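Local coordinates for Lin1889 protein (Listeria innocua Clip11262, PDB 3B57), which is of unknown function but binds a magnesium ion and, as an HD-domain protein, is probably a metal-dependent phosphohydrolase, at residues 11-15 against 27-31; 95-100 against 115-120. The contacts are given in a common frame with arbitrary orientation. Residue numbers count along the deposited sequence, not the author numbering.

Two helix-helix contacts follow one another along this all-helical chain, neither nested nor crossed. In contact 1 the end of the N-terminal helix 3-15 packs on the start of helix 27-44, closing a connection of 11 residues, 16-26, of which 19-24 are not modelled. The chain then runs through helices 48-57 and 71-82 before contact 2 joins the C-terminal part of helix 87-100 to helix 114-125, closing a second connection, 101-114, of which 102-110 are not modelled. The centres of contact 1 and contact 2 lie about 17 Å apart; the nearest atoms of contact 1 and contact 2 are about 8 Å apart. Helix 48-57 borders both, and both reach the HD metal site: H29 lies on segment 27-31, while V100 touches H58 and D123.

Contact 1. Residues 11-15 against 27-31; sequences KNWMH and WSHIK. With MG (magnesium ion), chain B.
In this antiparallel helix pair, helix 27-44 carries H29, the first histidine of the HD domain's H...HD...D metal motif, and helix 3-15 packs against its start. Residues 11-15 end helix 3-15 and residues 27-31 begin helix 27-44; both are alpha-helical, with H15 N to K11 O at 3.1 Å and K31 N to W27 O at 3.0 Å. The short axes run at 153° and approach to 10.7 Å. The helices splay in register, CA atoms being 6.0 Å apart for H15 and W27 but 8.3 Å for K11 and K31.

Aromatic packing fills this wide gap. W27 (chi1 t, chi2 -115°) points toward the N-terminal helix, and the imidazole of H15 (chi1 t) stacks face-to-face on its five-membered ring, centroids 4.3 Å apart and planes at 13°. H15 CB adds a CH-pi contact, 3.9 Å from the centroid of the W27 six-membered ring and 6° off its normal. Along the benzo end, W27 CH2 lies 3.6 Å from K11 O and 4.0 Å from K11 CG.

Apolar contacts continue inward: M14, a selenomethionine with an all-m side chain, sets CB 3.7 Å from W27 CZ3 and CE 4.2 Å from I30 CD1 (I30 m,t). F57 and L56 of helix 48-57 touch M14 and I30, respectively. No hydrogen bond links the two segments.

Metal binding uses another side of helix 27-44. H29 (chi1 t, chi2 64°) turns from the interface; D126 accepts a hydrogen bond from its ND1, D123 shares its magnesium, and H29 NE2 stands 2.6 Å from MG.

Contact 2. Residues 95-100 against 115-120; sequences RIIQSV and EEKIVQ
Within the all-helical HD domain, residues 95-100 in the C-terminal part of helix 87-100 pack against residues 115-120 of helix 114-125, the helix that carries metal ligand D123. Both segments are helical, with weak backbone bonds such as V100 N to I96 O at 3.2 Å in the first and V119 N to E115 O at 3.3 Å in the second. The short axes cross at -46°, 8.8 Å apart; CA atoms are 4.9 Å apart for both I96-E116 and V100-Q120. No hydrogen bond crosses the interface.

E115 sets CB 3.8 Å from I96 CD1 (I96 m,t), while its carboxylate leads away, OE2 hydrogen-bonding D47 N and OE1 weakly T113 OG1. E116 (m,t) lies across the partner helix: CG is 3.7 Å from I96 CG1, CB 3.5 Å from S99 OG, and OE2 forms a salt bridge of 3.6 Å with R95 NH2, over a face of the guanidinium and therefore by charge alone. Its OE1 accepts a hydrogen bond from T113 N. The S99 hydroxyl (chi1 p) folds back to I96 O, OG to O 2.8 Å. V119 (chi1 t) points into the interface, CB 3.9 Å from I96 CG2 and CG1 3.3 Å from V100 CG2; V100 also touches H58, carrying this apolar packing to the magnesium site. Finally Q120 (t,t) brings OE1 to 2.9 Å from S99 O, two acceptors without a hydrogen bond.

Contact 1. Residues 11-15 against 27-31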
# COMPACT_ATOMS: atom_id res chain seq x y z
N LYS A 11 -4.99 21.94 -18.59
CA LYS A 11 -4.44 21.61 -17.29
C LYS A 11 -5.37 22.10 -16.18
O LYS A 11 -5.77 21.33 -15.32
CB LYS A 11 -3.05 22.25 -17.16
CG LYS A 11 -2.11 21.60 -16.16
CD LYS A 11 -0.70 22.05 -16.48
CE LYS A 11 0.09 22.42 -15.23
NZ LYS A 11 1.20 23.36 -15.59
N ASN A 12 -5.73 23.38 -16.22
CA ASN A 12 -6.62 23.95 -15.20
C ASN A 12 -8.03 23.36 -15.20
O ASN A 12 -8.69 23.32 -14.16
CB ASN A 12 -6.68 25.47 -15.34
CG ASN A 12 -5.47 26.16 -14.73
OD1 ASN A 12 -5.35 26.27 -13.51
ND2 ASN A 12 -4.56 26.61 -15.58
N TRP A 13 -8.47 22.90 -16.36
CA TRP A 13 -9.79 22.30 -16.50
C TRP A 13 -9.81 20.92 -15.84
O TRP A 13 -10.71 20.63 -15.05
CB TRP A 13 -10.17 22.22 -17.99
CG TRP A 13 -11.50 21.59 -18.27
CD1 TRP A 13 -12.60 21.62 -17.47
CD2 TRP A 13 -11.88 20.85 -19.44
NE1 TRP A 13 -13.64 20.95 -18.06
CE2 TRP A 13 -13.23 20.46 -19.27
CE3 TRP A 13 -11.21 20.47 -20.61
CZ2 TRP A 13 -13.93 19.71 -20.23
CZ3 TRP A 13 -11.90 19.73 -21.57
CH2 TRP A 13 -13.25 19.36 -21.37
N MSE A 14 -8.84 20.07 -16.15
CA MSE A 14 -8.80 18.74 -15.53
C MSE A 14 -8.61 18.84 -14.02
O MSE A 14 -9.17 18.05 -13.27
CB MSE A 14 -7.67 17.89 -16.11
CG MSE A 14 -7.82 17.54 -17.56
SE MSE A 14 -9.51 16.72 -17.96
CE MSE A 14 -9.09 14.87 -17.58
N HIS A 15 -7.81 19.81 -13.59
CA HIS A 15 -7.54 20.00 -12.17
C HIS A 15 -8.83 20.20 -11.40
O HIS A 15 -9.05 19.57 -10.38
CB HIS A 15 -6.63 21.21 -11.96
CG HIS A 15 -6.27 21.45 -10.53
ND1 HIS A 15 -5.49 22.51 -10.13
CD2 HIS A 15 -6.58 20.77 -9.40
CE1 HIS A 15 -5.33 22.48 -8.82
NE2 HIS A 15 -5.98 21.43 -8.35
N TRP A 27 -6.21 13.85 -9.15
CA TRP A 27 -5.52 14.79 -10.03
C TRP A 27 -4.03 14.46 -10.01
O TRP A 27 -3.36 14.51 -11.05
CB TRP A 27 -5.79 16.22 -9.55
CG TRP A 27 -4.85 17.24 -10.08
CD1 TRP A 27 -3.96 17.98 -9.36
CD2 TRP A 27 -4.66 17.61 -11.45
NE1 TRP A 27 -3.21 18.78 -10.19
CE2 TRP A 27 -3.62 18.57 -11.48
CE3 TRP A 27 -5.25 17.21 -12.66
CZ2 TRP A 27 -3.17 19.14 -12.67
CZ3 TRP A 27 -4.80 17.78 -13.84
CH2 TRP A 27 -3.77 18.74 -13.84
N SER A 28 -3.51 14.12 -8.83
CA SER A 28 -2.10 13.78 -8.68
C SER A 28 -1.66 12.77 -9.73
O SER A 28 -0.55 12.85 -10.26
CB SER A 28 -1.85 13.19 -7.29
OG SER A 28 -2.11 14.15 -6.28
N HIS A 29 -2.54 11.81 -10.02
CA HIS A 29 -2.25 10.78 -11.01
C HIS A 29 -2.09 11.38 -12.40
O HIS A 29 -1.06 11.19 -13.05
CB HIS A 29 -3.36 9.74 -11.03
CG HIS A 29 -3.17 8.68 -12.07
ND1 HIS A 29 -2.12 7.79 -12.03
CD2 HIS A 29 -3.88 8.37 -13.17
CE1 HIS A 29 -2.19 6.98 -13.08
NE2 HIS A 29 -3.26 7.31 -13.78
N ILE A 30 -3.11 12.09 -12.86
CA ILE A 30 -3.05 12.71 -14.18
C ILE A 30 -1.79 13.56 -14.35
O ILE A 30 -0.97 13.28 -15.23
CB ILE A 30 -4.30 13.56 -14.43
CG1 ILE A 30 -5.53 12.65 -14.37
CG2 ILE A 30 -4.20 14.26 -15.79
CD1 ILE A 30 -6.86 13.38 -14.36
N LYS A 31 -1.61 14.56 -13.50
CA LYS A 31 -0.41 15.39 -13.61
C LYS A 31 0.89 14.56 -13.67
O LYS A 31 1.88 15.00 -14.25
CB LYS A 31 -0.33 16.41 -12.47
CG LYS A 31 0.90 17.31 -12.55
CD LYS A 31 1.07 18.22 -11.35
CE LYS A 31 -0.09 19.20 -11.20
NZ LYS A 31 0.23 20.25 -10.19
MG MG B . -4.54 6.68 -15.90

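Contact 2. Residues 95-100 against 115-120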
# COMPACT_ATOMS: atom_id res chain seq x y z
N ARG A 95 -7.46 9.39 -30.81
CA ARG A 95 -6.96 8.05 -31.15
C ARG A 95 -5.99 7.57 -30.07
O ARG A 95 -5.98 6.39 -29.71
CB ARG A 95 -6.24 8.09 -32.51
CG ARG A 95 -7.18 8.15 -33.73
CD ARG A 95 -6.42 8.35 -35.05
NE ARG A 95 -5.26 7.46 -35.18
CZ ARG A 95 -5.32 6.13 -35.18
NH1 ARG A 95 -6.49 5.52 -35.07
NH2 ARG A 95 -4.21 5.42 -35.29
N ILE A 96 -5.17 8.49 -29.55
CA ILE A 96 -4.20 8.18 -28.50
C ILE A 96 -4.92 7.75 -27.23
O ILE A 96 -4.63 6.69 -26.67
CB ILE A 96 -3.33 9.41 -28.17
CG1 ILE A 96 -2.48 9.77 -29.39
CG2 ILE A 96 -2.45 9.12 -26.96
CD1 ILE A 96 -1.67 11.04 -29.22
N ILE A 97 -5.85 8.58 -26.77
CA ILE A 97 -6.59 8.27 -25.56
C ILE A 97 -7.19 6.87 -25.62
O ILE A 97 -7.29 6.19 -24.60
CB ILE A 97 -7.69 9.31 -25.32
CG1 ILE A 97 -7.05 10.69 -25.14
CG2 ILE A 97 -8.49 8.95 -24.09
CD1 ILE A 97 -8.03 11.79 -24.82
N GLN A 98 -7.56 6.42 -26.82
CA GLN A 98 -8.14 5.09 -27.00
C GLN A 98 -7.13 3.96 -26.80
O GLN A 98 -7.47 2.92 -26.24
CB GLN A 98 -8.76 4.98 -28.38
CG GLN A 98 -9.92 5.93 -28.60
CD GLN A 98 -10.42 5.92 -30.03
OE1 GLN A 98 -11.41 6.58 -30.36
NE2 GLN A 98 -9.74 5.17 -30.89
N SER A 99 -5.90 4.16 -27.26
CA SER A 99 -4.88 3.13 -27.13
C SER A 99 -4.35 3.08 -25.70
O SER A 99 -3.59 2.18 -25.34
CB SER A 99 -3.73 3.40 -28.11
OG SER A 99 -3.19 4.70 -27.94
N VAL A 100 -4.76 4.04 -24.88
CA VAL A 100 -4.32 4.10 -23.49
C VAL A 100 -5.30 3.35 -22.60
O VAL A 100 -5.04 2.21 -22.20
CB VAL A 100 -4.24 5.55 -23.01
CG1 VAL A 100 -3.91 5.58 -21.53
CG2 VAL A 100 -3.20 6.29 -23.81
N GLU A 115 3.58 8.69 -30.39
CA GLU A 115 2.78 9.46 -29.44
C GLU A 115 1.88 8.49 -28.66
O GLU A 115 1.77 8.60 -27.44
CB GLU A 115 1.93 10.51 -30.16
CG GLU A 115 2.69 11.70 -30.75
CD GLU A 115 3.22 11.46 -32.17
OE1 GLU A 115 2.77 10.48 -32.83
OE2 GLU A 115 4.07 12.26 -32.62
N GLU A 116 1.25 7.55 -29.35
CA GLU A 116 0.40 6.60 -28.66
C GLU A 116 1.24 5.70 -27.74
O GLU A 116 0.75 5.23 -26.71
CB GLU A 116 -0.37 5.74 -29.66
CG GLU A 116 -1.21 6.56 -30.61
CD GLU A 116 -1.84 5.72 -31.69
OE1 GLU A 116 -1.12 4.90 -32.32
OE2 GLU A 116 -3.06 5.88 -31.94
N LYS A 117 2.49 5.48 -28.10
CA LYS A 117 3.36 4.65 -27.27
C LYS A 117 3.78 5.40 -26.01
O LYS A 117 3.67 4.87 -24.91
CB LYS A 117 4.60 4.24 -28.05
CG LYS A 117 4.31 3.18 -29.07
CD LYS A 117 5.54 2.91 -29.90
CE LYS A 117 5.38 1.64 -30.69
NZ LYS A 117 5.20 0.47 -29.77
N ILE A 118 4.25 6.63 -26.18
CA ILE A 118 4.66 7.43 -25.04
C ILE A 118 3.57 7.49 -23.96
O ILE A 118 3.79 7.02 -22.86
CB ILE A 118 4.98 8.87 -25.46
CG1 ILE A 118 5.89 8.88 -26.69
CG2 ILE A 118 5.61 9.62 -24.31
CD1 ILE A 118 7.21 8.18 -26.49
N VAL A 119 2.41 8.06 -24.29
CA VAL A 119 1.32 8.21 -23.32
C VAL A 119 0.97 6.91 -22.63
O VAL A 119 0.84 6.85 -21.40
CB VAL A 119 0.03 8.77 -23.96
CG1 VAL A 119 -1.12 8.68 -22.97
CG2 VAL A 119 0.25 10.22 -24.34
N GLN A 120 0.82 5.87 -23.43
CA GLN A 120 0.52 4.56 -22.88
C GLN A 120 1.64 4.09 -21.95
O GLN A 120 1.38 3.43 -20.95
CB GLN A 120 0.31 3.57 -24.02
CG GLN A 120 0.46 2.16 -23.58
CD GLN A 120 0.14 1.23 -24.70
OE1 GLN A 120 -1.02 0.86 -24.89
NE2 GLN A 120 1.15 0.88 -25.48